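Local coordinates for protein ribonuclease (Chelonia mydas, PDB 2ZPO) that probably cleaves RNA on the 3' side of pyrimidine nucleotides, acting as a secreted endonuclease of the pancreatic ribonuclease family, at residues A[25-30]-A[44-48]. Residues are numbered along the deposited sequence; the frame is centred on the assembly and turned at random.
Sequences YCNQMM and NTFVH
Beside the active site of the ribonuclease, a largely buried aromatic cluster of Y25, F46 and H48 joins helix 22-32 to strand 43-47 and the residue after it. Residues 25-30 form regular helix, with M29 N hydrogen-bonded to Y25 O (2.8 Å); 44-47 are extended. The two axes cross at 91°, 10.7 Å apart, with the CA atoms of M29 and F46 8.9 Å apart and those of M30 and N44 8.0 Å apart. F46 (chi1 m) points at the helix and touches Y25, M29 and M30. Y25, with chi1 t, turns its ring edge toward the F46 face, offset, centroids 5.7 Å apart and planes at 85°. M29 CB packs on F46 CZ at 3.7 Å. M30, all m, curls its SD to 3.6 Å from N44 CB and 3.9 Å from F46 CE2, an oblique Met-aromatic contact. Y25 OH lies 3.5 Å from F46 CB and 3.1 Å from H48 CE1 and is hydrogen-bonded to D13; H48 is hydrogen-bonded to T79 and the D13 carbonyl. N44 and T45 probably bind substrate, and T45 O is hydrogen-bonded to H11, the probable proton acceptor. The C26-C81 disulfide also ties the helix to neighbouring strand 69-83, in the pancreatic ribonuclease fold.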
loop_
_atom_site.group_PDB
_atom_site.type_symbol
_atom_site.label_atom_id
_atom_site.label_comp_id
_atom_site.label_asym_id
_atom_site.label_seq_id
_atom_site.Cartn_x
_atom_site.Cartn_y
_atom_site.Cartn_z
ATOM N N TYR A 25 12.434 -4.767 5.666
ATOM C CA TYR A 25 11.335 -3.794 5.667
ATOM C C TYR A 25 10.000 -4.541 5.550
ATOM O O TYR A 25 9.076 -4.362 6.355
ATOM C CB TYR A 25 11.487 -2.812 4.504
ATOM C CG TYR A 25 10.331 -1.846 4.423
ATOM C CD1 TYR A 25 9.191 -2.167 3.691
ATOM C CD2 TYR A 25 10.373 -0.624 5.096
ATOM C CE1 TYR A 25 8.131 -1.284 3.623
ATOM C CE2 TYR A 25 9.309 0.279 5.053
ATOM C CZ TYR A 25 8.179 -0.067 4.323
ATOM O OH TYR A 25 7.119 0.819 4.285
ATOM N N CYS A 26 9.905 -5.370 4.514
ATOM C CA CYS A 26 8.654 -6.083 4.248
ATOM C C CYS A 26 8.245 -7.028 5.379
ATOM O O CYS A 26 7.109 -7.043 5.816
ATOM C CB CYS A 26 8.765 -6.801 2.916
ATOM S SG CYS A 26 8.639 -5.704 1.505
ATOM N N ASN A 27 9.211 -7.802 5.877
ATOM C CA ASN A 27 8.933 -8.711 6.948
ATOM C C ASN A 27 8.401 -7.991 8.200
ATOM O O ASN A 27 7.400 -8.400 8.794
ATOM C CB ASN A 27 10.200 -9.516 7.240
ATOM C CG ASN A 27 10.466 -10.578 6.166
ATOM O OD1 ASN A 27 9.532 -11.030 5.473
ATOM N ND2 ASN A 27 11.724 -11.012 6.047
ATOM N N GLN A 28 9.057 -6.891 8.554
ATOM C CA GLN A 28 8.666 -6.124 9.732
ATOM C C GLN A 28 7.321 -5.426 9.539
ATOM O O GLN A 28 6.455 -5.453 10.406
ATOM C CB GLN A 28 9.754 -5.087 10.057
ATOM C CG GLN A 28 11.054 -5.740 10.517
ATOM C CD GLN A 28 12.171 -4.737 10.879
ATOM O OE1 GLN A 28 12.312 -3.676 10.270
ATOM N NE2 GLN A 28 12.988 -5.108 11.865
ATOM N N MET A 29 7.144 -4.801 8.386
ATOM C CA MET A 29 5.984 -3.913 8.187
ATOM C C MET A 29 4.712 -4.742 7.984
ATOM O O MET A 29 3.641 -4.387 8.483
ATOM C CB MET A 29 6.237 -2.955 7.014
ATOM C CG MET A 29 7.295 -1.903 7.266
ATOM S SD MET A 29 6.876 -0.748 8.596
ATOM C CE MET A 29 5.214 -0.295 8.175
ATOM N N MET A 30 4.839 -5.868 7.286
ATOM C CA MET A 30 3.675 -6.737 7.072
ATOM C C MET A 30 3.137 -7.220 8.405
ATOM O O MET A 30 1.943 -7.317 8.586
ATOM C CB MET A 30 4.034 -7.903 6.158
ATOM C CG MET A 30 4.254 -7.502 4.688
ATOM S SD MET A 30 2.867 -6.628 3.895
ATOM C CE MET A 30 1.721 -7.976 3.615
ATOM N N ASN A 44 1.468 -6.628 -0.903
ATOM C CA ASN A 44 1.012 -5.350 -0.387
ATOM C C ASN A 44 2.003 -4.261 -0.769
ATOM O O ASN A 44 3.214 -4.476 -0.713
ATOM C CB ASN A 44 0.852 -5.404 1.135
ATOM C CG ASN A 44 0.210 -4.155 1.695
ATOM O OD1 ASN A 44 -0.991 -3.969 1.570
ATOM N ND2 ASN A 44 1.007 -3.299 2.336
ATOM N N THR A 45 1.472 -3.126 -1.213
ATOM C CA THR A 45 2.279 -1.951 -1.475
ATOM C C THR A 45 2.117 -0.904 -0.371
ATOM O O THR A 45 0.987 -0.536 0.019
ATOM C CB THR A 45 1.914 -1.325 -2.841
ATOM O OG1 THR A 45 2.202 -2.277 -3.886
ATOM C CG2 THR A 45 2.694 -0.021 -3.064
ATOM N N PHE A 46 3.255 -0.393 0.097
ATOM C CA PHE A 46 3.282 0.725 1.028
ATOM C C PHE A 46 3.624 1.957 0.235
ATOM O O PHE A 46 4.581 1.955 -0.555
ATOM C CB PHE A 46 4.337 0.479 2.110
ATOM C CG PHE A 46 3.998 -0.682 3.014
ATOM C CD1 PHE A 46 3.076 -0.514 4.062
ATOM C CD2 PHE A 46 4.554 -1.950 2.789
ATOM C CE1 PHE A 46 2.748 -1.605 4.912
ATOM C CE2 PHE A 46 4.239 -3.031 3.638
ATOM C CZ PHE A 46 3.332 -2.854 4.690
ATOM N N VAL A 47 2.818 3.002 0.406
ATOM C CA VAL A 47 3.048 4.252 -0.315
ATOM C C VAL A 47 3.700 5.222 0.677
ATOM O O VAL A 47 3.169 5.434 1.765
ATOM C CB VAL A 47 1.712 4.847 -0.850
ATOM C CG1 VAL A 47 1.992 6.112 -1.611
ATOM C CG2 VAL A 47 0.947 3.830 -1.744
ATOM N N HIS A 48 4.825 5.841 0.285
ATOM C CA HIS A 48 5.568 6.757 1.185
ATOM C C HIS A 48 5.218 8.202 0.870
ATOM O O HIS A 48 6.027 8.987 0.357
ATOM C CB HIS A 48 7.078 6.480 1.122
ATOM C CG HIS A 48 7.390 5.025 1.230
ATOM N ND1 HIS A 48 6.911 4.248 2.268
ATOM C CD2 HIS A 48 8.048 4.181 0.392
ATOM C CE1 HIS A 48 7.299 2.994 2.085
ATOM N NE2 HIS A 48 7.989 2.931 0.956
#